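Local atomic coordinates of hypothetical Protein CD630_05490 (Peptoclostridium difficile, PDB entry 6N7M), a protein that is of unknown function, apparently carries a signal sequence and is probably exported, and pairs as a two-helix chain with a second copy of itself in the crystal. Residues G31-T36 / I86-T91; Y35-Y40 / E77-E82; E46-A51 / E67-M72. All blocks are in the same frame, centred on the assembly; numbering follows the deposited sequence.

Contact 1 (G31-T36 / I86-T91)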
loop_
_atom_site.group_PDB
_atom_site.type_symbol
_atom_site.label_atom_id
_atom_site.label_comp_id
_atom_site.label_asym_id
_atom_site.label_seq_id
_atom_site.Cartn_x
_atom_site.Cartn_y
_atom_site.Cartn_z
ATOM N N GLY A 31 8.416 -12.672 7.719
ATOM C CA GLY A 31 8.730 -11.775 6.585
ATOM C C GLY A 31 7.648 -10.731 6.334
ATOM O O GLY A 31 6.434 -11.042 6.523
ATOM N N VAL A 32 8.055 -9.562 5.850
ATOM C CA VAL A 32 7.080 -8.483 5.514
ATOM C C VAL A 32 6.451 -8.857 4.179
ATOM O O VAL A 32 7.221 -9.174 3.234
ATOM C CB VAL A 32 7.736 -7.094 5.444
ATOM C CG1 VAL A 32 6.742 -6.034 4.982
ATOM C CG2 VAL A 32 8.379 -6.694 6.759
ATOM N N GLU A 33 5.124 -8.805 4.116
ATOM C CA GLU A 33 4.400 -9.175 2.891
ATOM C C GLU A 33 4.802 -8.159 1.834
ATOM O O GLU A 33 4.691 -6.996 2.110
ATOM C CB GLU A 33 2.885 -9.206 3.118
ATOM C CG GLU A 33 2.118 -9.812 1.955
ATOM C CD GLU A 33 2.337 -11.306 1.786
ATOM O OE1 GLU A 33 2.662 -11.954 2.799
ATOM O OE2 GLU A 33 2.212 -11.815 0.638
ATOM N N HIS A 34 5.295 -8.617 0.701
ATOM C CA HIS A 34 5.714 -7.643 -0.324
ATOM C C HIS A 34 5.253 -8.087 -1.692
ATOM O O HIS A 34 4.952 -9.223 -1.862
ATOM C CB HIS A 34 7.214 -7.410 -0.273
ATOM C CG HIS A 34 8.013 -8.637 -0.488
ATOM N ND1 HIS A 34 8.229 -9.558 0.495
ATOM C CD2 HIS A 34 8.668 -9.081 -1.570
ATOM C CE1 HIS A 34 8.978 -10.515 0.030
ATOM N NE2 HIS A 34 9.269 -10.234 -1.226
ATOM N N TYR A 35 5.227 -7.155 -2.613
ATOM C CA TYR A 35 4.766 -7.415 -3.991
ATOM C C TYR A 35 5.748 -8.262 -4.793
ATOM O O TYR A 35 6.982 -8.114 -4.615
ATOM C CB TYR A 35 4.639 -6.106 -4.765
ATOM C CG TYR A 35 3.409 -5.299 -4.453
ATOM C CD1 TYR A 35 2.205 -5.629 -5.040
ATOM C CD2 TYR A 35 3.459 -4.198 -3.617
ATOM C CE1 TYR A 35 1.067 -4.869 -4.855
ATOM C CE2 TYR A 35 2.320 -3.445 -3.389
ATOM C CZ TYR A 35 1.123 -3.785 -4.006
ATOM O OH TYR A 35 -0.009 -3.064 -3.809
ATOM N N THR A 36 5.176 -9.011 -5.715
ATOM C CA THR A 36 5.974 -9.714 -6.752
ATOM C C THR A 36 6.058 -8.703 -7.893
ATOM O O THR A 36 5.300 -7.725 -7.883
ATOM C CB THR A 36 5.353 -11.026 -7.250
ATOM O OG1 THR A 36 4.158 -10.774 -7.989
ATOM C CG2 THR A 36 5.007 -11.989 -6.133
ATOM N N ILE A 86 8.704 -4.132 -1.713
ATOM C CA ILE A 86 7.683 -3.055 -1.594
ATOM C C ILE A 86 6.561 -3.668 -0.778
ATOM O O ILE A 86 5.948 -4.628 -1.260
ATOM C CB ILE A 86 7.202 -2.576 -2.975
ATOM C CG1 ILE A 86 8.388 -2.068 -3.797
ATOM C CG2 ILE A 86 6.111 -1.513 -2.830
ATOM C CD1 ILE A 86 8.026 -1.664 -5.195
HETATM N N MSE A 87 6.353 -3.164 0.437
HETATM C CA MSE A 87 5.327 -3.758 1.308
HETATM C C MSE A 87 3.963 -3.773 0.623
HETATM O O MSE A 87 3.557 -2.748 0.049
HETATM C CB MSE A 87 5.239 -3.012 2.639
HETATM C CG MSE A 87 4.209 -3.630 3.541
HETATM SE SE MSE A 87 4.289 -2.749 5.265
HETATM C CE MSE A 87 4.123 -0.840 4.881
ATOM N N LYS A 88 3.295 -4.925 0.697
ATOM C CA LYS A 88 1.971 -5.118 0.042
ATOM C C LYS A 88 0.880 -4.832 1.064
ATOM O O LYS A 88 1.048 -5.154 2.237
ATOM C CB LYS A 88 1.876 -6.555 -0.482
ATOM C CG LYS A 88 0.732 -6.877 -1.411
ATOM C CD LYS A 88 0.819 -8.270 -1.986
ATOM C CE LYS A 88 -0.251 -8.554 -3.016
ATOM N NZ LYS A 88 -1.607 -8.456 -2.418
ATOM N N PRO A 89 -0.256 -4.216 0.671
ATOM C CA PRO A 89 -1.345 -4.006 1.618
ATOM C C PRO A 89 -1.860 -5.368 2.106
ATOM O O PRO A 89 -1.801 -6.344 1.355
ATOM C CB PRO A 89 -2.435 -3.286 0.810
ATOM C CG PRO A 89 -1.731 -2.752 -0.427
ATOM C CD PRO A 89 -0.550 -3.671 -0.663
ATOM N N ILE A 90 -2.337 -5.414 3.348
ATOM C CA ILE A 90 -3.019 -6.625 3.897
ATOM C C ILE A 90 -4.498 -6.245 4.061
ATOM O O ILE A 90 -4.764 -5.110 4.570
ATOM C CB ILE A 90 -2.390 -7.108 5.222
ATOM C CG1 ILE A 90 -0.916 -7.476 5.044
ATOM C CG2 ILE A 90 -3.191 -8.265 5.799
ATOM C CD1 ILE A 90 -0.278 -8.108 6.278
ATOM N N THR A 91 -5.397 -7.120 3.590
ATOM C CA THR A 91 -6.877 -6.948 3.686
ATOM C C THR A 91 -7.371 -7.714 4.918
ATOM O O THR A 91 -6.723 -8.722 5.285
ATOM C CB THR A 91 -7.585 -7.452 2.429
ATOM O OG1 THR A 91 -6.951 -6.895 1.281
ATOM C CG2 THR A 91 -9.059 -7.127 2.411
HETATM O O HOH W 1 8.291 -6.062 -3.792
#
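Y35 and K88 meet through aliphatic carbon and ring: CG of K88 sits over the centre of the Y35 ring, 4.0 Å from the centroid and 9° off the normal, a CH-pi contact in which the two side chains cross at about a right angle. CG of K88 is anti to its backbone N (chi1 -168°), which lays it on the ring while the rest of the chain carries the amine away. At the phenol end, OH of Y35 comes within 3.2 Å of CD of P89, and CD2 of Y35 packs on CG2 of I86 at 3.9 Å. V32 adds its CG1 against CG of the selenomethionine M87.

Two backbone hydrogen bonds fix this packing. N of Y35 gives to O of I86 at 3.0 Å, and N of K88 gives to O of E33 at 2.9 Å. Together they make a single beta bridge between H34 and M87 that joins the loop before helix 37-51 to the loop after helix 62-82; residues 32-35 and 86-89 run at 96° to each other, and no sheet develops. CA of H34 also lies 3.2 Å from O of I86, a CA-H...O contact.

Further out, a water takes the N-H of I86 and donates to O of Y35, extending the bridge by one more link. ND1 of H34 turns back in its own ring plane to O of V32, 2.9 Å away, which fixes the imidazole's rotation. I86 reaches on to Y40 and I79 of the two helices. From the second subunit, T68 OG1 bonds N of E33, and M72 of that subunit packs on M87.

Contact 2 (Y35-Y40 / E77-E82)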
loop_
_atom_site.group_PDB
_atom_site.type_symbol
_atom_site.label_atom_id
_atom_site.label_comp_id
_atom_site.label_asym_id
_atom_site.label_seq_id
_atom_site.Cartn_x
_atom_site.Cartn_y
_atom_site.Cartn_z
ATOM N N TYR A 35 5.227 -7.155 -2.613
ATOM C CA TYR A 35 4.766 -7.415 -3.991
ATOM C C TYR A 35 5.748 -8.262 -4.793
ATOM O O TYR A 35 6.982 -8.114 -4.615
ATOM C CB TYR A 35 4.639 -6.106 -4.765
ATOM C CG TYR A 35 3.409 -5.299 -4.453
ATOM C CD1 TYR A 35 2.205 -5.629 -5.040
ATOM C CD2 TYR A 35 3.459 -4.198 -3.617
ATOM C CE1 TYR A 35 1.067 -4.869 -4.855
ATOM C CE2 TYR A 35 2.320 -3.445 -3.389
ATOM C CZ TYR A 35 1.123 -3.785 -4.006
ATOM O OH TYR A 35 -0.009 -3.064 -3.809
ATOM N N THR A 36 5.176 -9.011 -5.715
ATOM C CA THR A 36 5.974 -9.714 -6.752
ATOM C C THR A 36 6.058 -8.703 -7.893
ATOM O O THR A 36 5.300 -7.725 -7.883
ATOM C CB THR A 36 5.353 -11.026 -7.250
ATOM O OG1 THR A 36 4.158 -10.774 -7.989
ATOM C CG2 THR A 36 5.007 -11.989 -6.133
ATOM N N TYR A 37 6.979 -8.925 -8.816
ATOM C CA TYR A 37 7.095 -8.024 -9.974
ATOM C C TYR A 37 5.740 -7.998 -10.688
ATOM O O TYR A 37 5.233 -6.906 -11.027
ATOM C CB TYR A 37 8.231 -8.513 -10.869
ATOM C CG TYR A 37 8.437 -7.628 -12.063
ATOM C CD1 TYR A 37 7.633 -7.724 -13.173
ATOM C CD2 TYR A 37 9.395 -6.634 -12.026
ATOM C CE1 TYR A 37 7.813 -6.884 -14.258
ATOM C CE2 TYR A 37 9.582 -5.773 -13.097
ATOM C CZ TYR A 37 8.784 -5.900 -14.213
ATOM O OH TYR A 37 8.965 -5.036 -15.245
ATOM N N GLU A 38 5.165 -9.179 -10.928
ATOM C CA GLU A 38 3.881 -9.263 -11.680
ATOM C C GLU A 38 2.768 -8.508 -10.951
ATOM O O GLU A 38 1.995 -7.817 -11.636
ATOM C CB GLU A 38 3.472 -10.718 -11.871
ATOM C CG GLU A 38 2.103 -10.922 -12.488
ATOM C CD GLU A 38 1.847 -12.353 -12.940
ATOM O OE1 GLU A 38 2.806 -13.031 -13.370
ATOM O OE2 GLU A 38 0.698 -12.797 -12.821
ATOM N N GLU A 39 2.669 -8.697 -9.637
ATOM C CA GLU A 39 1.614 -8.047 -8.839
ATOM C C GLU A 39 1.773 -6.532 -8.897
ATOM O O GLU A 39 0.758 -5.832 -9.073
ATOM C CB GLU A 39 1.683 -8.527 -7.395
ATOM C CG GLU A 39 1.155 -9.923 -7.165
ATOM C CD GLU A 39 1.376 -10.424 -5.740
ATOM O OE1 GLU A 39 2.238 -9.830 -4.990
ATOM O OE2 GLU A 39 0.713 -11.404 -5.367
ATOM N N TYR A 40 3.002 -6.043 -8.780
ATOM C CA TYR A 40 3.196 -4.582 -8.741
ATOM C C TYR A 40 2.992 -3.989 -10.130
ATOM O O TYR A 40 2.445 -2.870 -10.249
ATOM C CB TYR A 40 4.561 -4.260 -8.171
ATOM C CG TYR A 40 4.679 -2.854 -7.664
ATOM C CD1 TYR A 40 3.898 -2.398 -6.614
ATOM C CD2 TYR A 40 5.602 -1.978 -8.211
ATOM C CE1 TYR A 40 4.000 -1.103 -6.146
ATOM C CE2 TYR A 40 5.730 -0.683 -7.744
ATOM C CZ TYR A 40 4.938 -0.244 -6.699
ATOM O OH TYR A 40 5.068 1.019 -6.204
ATOM N N GLU A 77 11.104 -1.740 -11.514
ATOM C CA GLU A 77 12.371 -2.218 -12.120
ATOM C C GLU A 77 13.334 -2.601 -10.994
ATOM O O GLU A 77 14.067 -3.580 -11.170
ATOM C CB GLU A 77 12.939 -1.151 -13.058
ATOM C CG GLU A 77 14.126 -1.628 -13.858
ATOM C CD GLU A 77 13.843 -2.826 -14.743
ATOM O OE1 GLU A 77 12.711 -3.329 -14.697
ATOM O OE2 GLU A 77 14.765 -3.263 -15.466
ATOM N N LYS A 78 13.303 -1.896 -9.864
ATOM C CA LYS A 78 14.206 -2.241 -8.729
ATOM C C LYS A 78 13.797 -3.596 -8.138
ATOM O O LYS A 78 14.642 -4.262 -7.537
ATOM C CB LYS A 78 14.275 -1.121 -7.700
ATOM C CG LYS A 78 15.085 0.105 -8.130
ATOM C CD LYS A 78 14.999 1.199 -7.091
ATOM C CE LYS A 78 15.577 2.521 -7.545
ATOM N NZ LYS A 78 15.176 3.609 -6.622
ATOM N N ILE A 79 12.532 -3.982 -8.249
ATOM C CA ILE A 79 12.122 -5.334 -7.765
ATOM C C ILE A 79 12.915 -6.378 -8.560
ATOM O O ILE A 79 13.500 -7.234 -7.957
ATOM C CB ILE A 79 10.601 -5.565 -7.913
ATOM C CG1 ILE A 79 9.784 -4.665 -6.993
ATOM C CG2 ILE A 79 10.254 -7.013 -7.719
ATOM C CD1 ILE A 79 8.287 -4.859 -7.178
ATOM N N LYS A 80 12.989 -6.212 -9.884
ATOM C CA LYS A 80 13.716 -7.128 -10.782
ATOM C C LYS A 80 15.251 -7.006 -10.616
ATOM O O LYS A 80 15.922 -8.040 -10.568
ATOM C CB LYS A 80 13.337 -6.751 -12.214
ATOM C CG LYS A 80 13.977 -7.577 -13.302
ATOM C CD LYS A 80 13.587 -7.111 -14.697
ATOM C CE LYS A 80 14.183 -7.998 -15.761
ATOM N NZ LYS A 80 13.857 -7.545 -17.132
ATOM N N THR A 81 15.775 -5.783 -10.599
ATOM C CA THR A 81 17.247 -5.536 -10.599
ATOM C C THR A 81 17.893 -5.451 -9.219
ATOM O O THR A 81 19.154 -5.550 -9.179
ATOM C CB THR A 81 17.588 -4.255 -11.374
ATOM O OG1 THR A 81 17.064 -3.146 -10.645
ATOM C CG2 THR A 81 17.048 -4.268 -12.784
ATOM N N GLU A 82 17.133 -5.271 -8.145
ATOM C CA GLU A 82 17.747 -5.128 -6.794
ATOM C C GLU A 82 16.992 -5.953 -5.746
ATOM O O GLU A 82 17.373 -5.917 -4.575
ATOM C CB GLU A 82 17.789 -3.648 -6.377
ATOM C CG GLU A 82 18.606 -2.783 -7.329
ATOM C CD GLU A 82 18.783 -1.329 -6.934
ATOM O OE1 GLU A 82 18.090 -0.885 -5.988
ATOM O OE2 GLU A 82 19.616 -0.643 -7.578
HETATM O O HOH W 2 10.047 -2.593 -14.947
#
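Apolar packing of I79 between Y37 and Y40 carries this contact. The isoleucine points toward segment 35-40 and divides its two branches: CG2 lies 4.0 Å from CB of Y37, beside the backbone at the first turn, while CD1 reaches CB of Y40 at 3.9 Å. CG of Y37 is anti to the backbone N (chi1 -179°), and CG2 of I79 lies near the plane of the Y37 ring, at its edge. The next residue, K80, sets its CB against CD2 of Y37 at 3.9 Å, and the lysine then runs out fully extended, taking its amine away from the tyrosine.

These pairs close one end of a helical hairpin: the first turn of helix 37-51 is laid against the last turns of helix 62-82. Y40 and Y37 also touch L76 one turn back along helix 62-82.

The polar link across the gap is made by water, and it is tentative, because it rests on one of the two modelled conformers of E77. In that conformer OH of Y37 and OE1 of E77 stand 4.2 Å apart, too far to bond directly, and a single water lies between them, 2.7 Å from OH of Y37 and donating to OE1. The ring and the carboxylate are turned 73° against each other.

Hydrogen bonds within segment 35-40 set the start of its helix. T36 and E39 form a capping box: N of E39 gives to OG1 of T36 at 3.0 Å, and N of T36 gives to OE1 of E39, which it meets from above the carboxylate plane. Just ahead of the box, the Y35 ring has CD1 of Y40 over its centre and CB of E39 at its edge.

Contact 3 (E46-A51 / E67-M72)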
loop_
_atom_site.group_PDB
_atom_site.type_symbol
_atom_site.label_atom_id
_atom_site.label_comp_id
_atom_site.label_asym_id
_atom_site.label_seq_id
_atom_site.Cartn_x
_atom_site.Cartn_y
_atom_site.Cartn_z
ATOM N N GLU A 46 -3.395 -0.727 -13.118
ATOM C CA GLU A 46 -4.741 -0.375 -12.607
ATOM C C GLU A 46 -4.750 1.122 -12.284
ATOM O O GLU A 46 -5.774 1.784 -12.587
ATOM C CB GLU A 46 -5.122 -1.200 -11.371
ATOM C CG GLU A 46 -6.602 -1.103 -11.040
ATOM C CD GLU A 46 -7.056 -1.661 -9.702
ATOM O OE1 GLU A 46 -8.255 -1.551 -9.412
ATOM O OE2 GLU A 46 -6.212 -2.165 -8.940
ATOM N N LEU A 47 -3.641 1.637 -11.735
ATOM C CA LEU A 47 -3.548 3.075 -11.380
ATOM C C LEU A 47 -3.482 3.927 -12.652
ATOM O O LEU A 47 -4.067 5.043 -12.648
ATOM C CB LEU A 47 -2.318 3.344 -10.521
ATOM C CG LEU A 47 -2.262 4.745 -9.918
ATOM C CD1 LEU A 47 -3.485 5.001 -9.043
ATOM C CD2 LEU A 47 -0.982 4.934 -9.122
ATOM N N LYS A 48 -2.788 3.420 -13.665
ATOM C CA LYS A 48 -2.693 4.179 -14.945
ATOM C C LYS A 48 -4.080 4.247 -15.577
ATOM O O LYS A 48 -4.474 5.356 -16.064
ATOM C CB LYS A 48 -1.689 3.543 -15.897
ATOM C CG LYS A 48 -0.239 3.759 -15.506
ATOM C CD LYS A 48 0.763 3.090 -16.377
ATOM C CE LYS A 48 0.906 3.712 -17.743
ATOM N NZ LYS A 48 2.075 3.140 -18.464
ATOM N N ASP A 49 -4.792 3.139 -15.541
ATOM C CA ASP A 49 -6.146 3.099 -16.161
ATOM C C ASP A 49 -7.071 4.034 -15.393
ATOM O O ASP A 49 -7.833 4.794 -16.043
ATOM C CB ASP A 49 -6.675 1.665 -16.205
ATOM C CG ASP A 49 -5.875 0.754 -17.113
ATOM O OD1 ASP A 49 -4.941 1.242 -17.760
ATOM O OD2 ASP A 49 -6.177 -0.450 -17.132
ATOM N N TYR A 50 -6.957 4.028 -14.061
ATOM C CA TYR A 50 -7.824 4.882 -13.228
ATOM C C TYR A 50 -7.538 6.362 -13.506
ATOM O O TYR A 50 -8.509 7.151 -13.668
ATOM C CB TYR A 50 -7.702 4.504 -11.757
ATOM C CG TYR A 50 -8.737 5.214 -10.934
ATOM C CD1 TYR A 50 -10.044 4.748 -10.894
ATOM C CD2 TYR A 50 -8.444 6.406 -10.289
ATOM C CE1 TYR A 50 -11.030 5.427 -10.197
ATOM C CE2 TYR A 50 -9.410 7.081 -9.570
ATOM C CZ TYR A 50 -10.707 6.599 -9.536
ATOM O OH TYR A 50 -11.665 7.247 -8.809
ATOM N N ALA A 51 -6.267 6.724 -13.645
ATOM C CA ALA A 51 -5.894 8.132 -13.877
ATOM C C ALA A 51 -6.519 8.645 -15.183
ATOM O O ALA A 51 -6.615 9.858 -15.317
ATOM C CB ALA A 51 -4.384 8.261 -13.915
ATOM N N GLU A 67 3.459 11.791 -11.773
ATOM C CA GLU A 67 4.792 11.758 -11.122
ATOM C C GLU A 67 4.906 10.530 -10.213
ATOM O O GLU A 67 5.989 9.884 -10.196
ATOM C CB GLU A 67 4.992 13.029 -10.307
ATOM C CG GLU A 67 6.385 13.191 -9.751
ATOM C CD GLU A 67 6.516 14.367 -8.794
ATOM O OE1 GLU A 67 5.499 14.704 -8.129
ATOM O OE2 GLU A 67 7.613 14.970 -8.732
ATOM N N THR A 68 3.863 10.257 -9.423
ATOM C CA THR A 68 3.831 9.060 -8.537
ATOM C C THR A 68 3.911 7.778 -9.386
ATOM O O THR A 68 4.645 6.883 -8.999
ATOM C CB THR A 68 2.579 9.091 -7.638
ATOM O OG1 THR A 68 2.709 10.220 -6.781
ATOM C CG2 THR A 68 2.363 7.846 -6.803
ATOM N N ILE A 69 3.142 7.681 -10.475
ATOM C CA ILE A 69 3.202 6.490 -11.367
ATOM C C ILE A 69 4.640 6.330 -11.913
ATOM O O ILE A 69 5.147 5.181 -11.911
ATOM C CB ILE A 69 2.127 6.612 -12.459
ATOM C CG1 ILE A 69 0.739 6.436 -11.831
ATOM C CG2 ILE A 69 2.380 5.615 -13.575
ATOM C CD1 ILE A 69 -0.425 6.677 -12.768
ATOM N N LYS A 70 5.298 7.434 -12.279
ATOM C CA LYS A 70 6.687 7.349 -12.803
ATOM C C LYS A 70 7.575 6.740 -11.728
ATOM O O LYS A 70 8.363 5.869 -12.066
ATOM C CB LYS A 70 7.235 8.704 -13.259
ATOM C CG LYS A 70 6.744 9.164 -14.628
ATOM C CD LYS A 70 7.361 10.484 -15.084
ATOM C CE LYS A 70 7.144 10.742 -16.565
ATOM N NZ LYS A 70 7.936 11.894 -17.060
ATOM N N LYS A 71 7.457 7.219 -10.487
ATOM C CA LYS A 71 8.236 6.716 -9.332
ATOM C C LYS A 71 7.932 5.225 -9.150
ATOM O O LYS A 71 8.866 4.469 -8.916
ATOM C CB LYS A 71 7.883 7.515 -8.076
ATOM C CG LYS A 71 8.442 6.979 -6.765
ATOM C CD LYS A 71 7.794 7.593 -5.531
ATOM C CE LYS A 71 6.321 7.264 -5.386
ATOM N NZ LYS A 71 5.769 7.741 -4.095
HETATM N N MSE A 72 6.667 4.824 -9.258
HETATM C CA MSE A 72 6.354 3.387 -9.069
HETATM C C MSE A 72 7.018 2.544 -10.169
HETATM O O MSE A 72 7.473 1.432 -9.864
HETATM C CB MSE A 72 4.831 3.210 -8.982
HETATM C CG MSE A 72 4.221 3.959 -7.863
HETATM SE SE MSE A 72 2.285 3.871 -7.984
HETATM C CE MSE A 72 1.961 1.997 -7.582
#
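I69 is the bump that helix 67-72 pushes toward helix 46-51, and L47, K48 and A51 form the hollow that receives it. Its branches spread over three neighbours. CG1 meets CD2 of L47 at 3.5 Å, a close fit; CG2, on the other branch, meets CG of K48 at 3.7 Å; and CD1 lies beside CG of L47 and more loosely against CB of A51, 4.4 Å from CD1. CG1 is anti to the carbonyl carbon (chi1 -70°) and CG2 anti to the backbone N, the setting that sends one branch to the leucine and the other to the lysine.

L47 is the answering bump from helix 46-51. Its CG is anti to the backbone N, and CD2 goes in between I69 and the selenomethionine M72, whose SE lies 3.6 Å away. The leucine and M72 cross at about a right angle. M72 also packs on Y40, H43 and I44 of helix 37-51, while L65 lies against both L47 and A51.

K48 uses its aliphatic part as one wall of the hollow. The chain bends at chi3 (72°), and beyond the bend NZ makes a weak, long ion pair with E73. The two short helical segments run antiparallel, 164° between their directions with axes 10.8 Å apart at closest approach, as in the arms of a helical hairpin. V32 of the second subunit packs on L47 and M87 of that subunit on T68, so the dimer partner reaches these helices too.

Between the two segments the contact is thus wholly apolar, made of aliphatic carbons and one selenium; it is held by close fit and by burial of L47, I69 and M72, with no directional bond to fix the exact offset of the helices.

From the N-terminal end of the model, residues 31-36 form the first half of contact 1, and their last two residues, Y35 and T36, also open contact 2. The chain then follows helix 37-51 into contact 3, turns through a loop, and returns along helix 62-82. There contact 3 closes the turn between the helices, contact 2 closes a larger loop round it, and 86-91 completes contact 1, the largest of the three. The loops sit one within another, and none cross. Contacts 2 and 3 zip the same two helices at separate levels; contact 1 ties the flanking loops together. Contacts 1 and 3 do not touch each other, yet both face the second subunit.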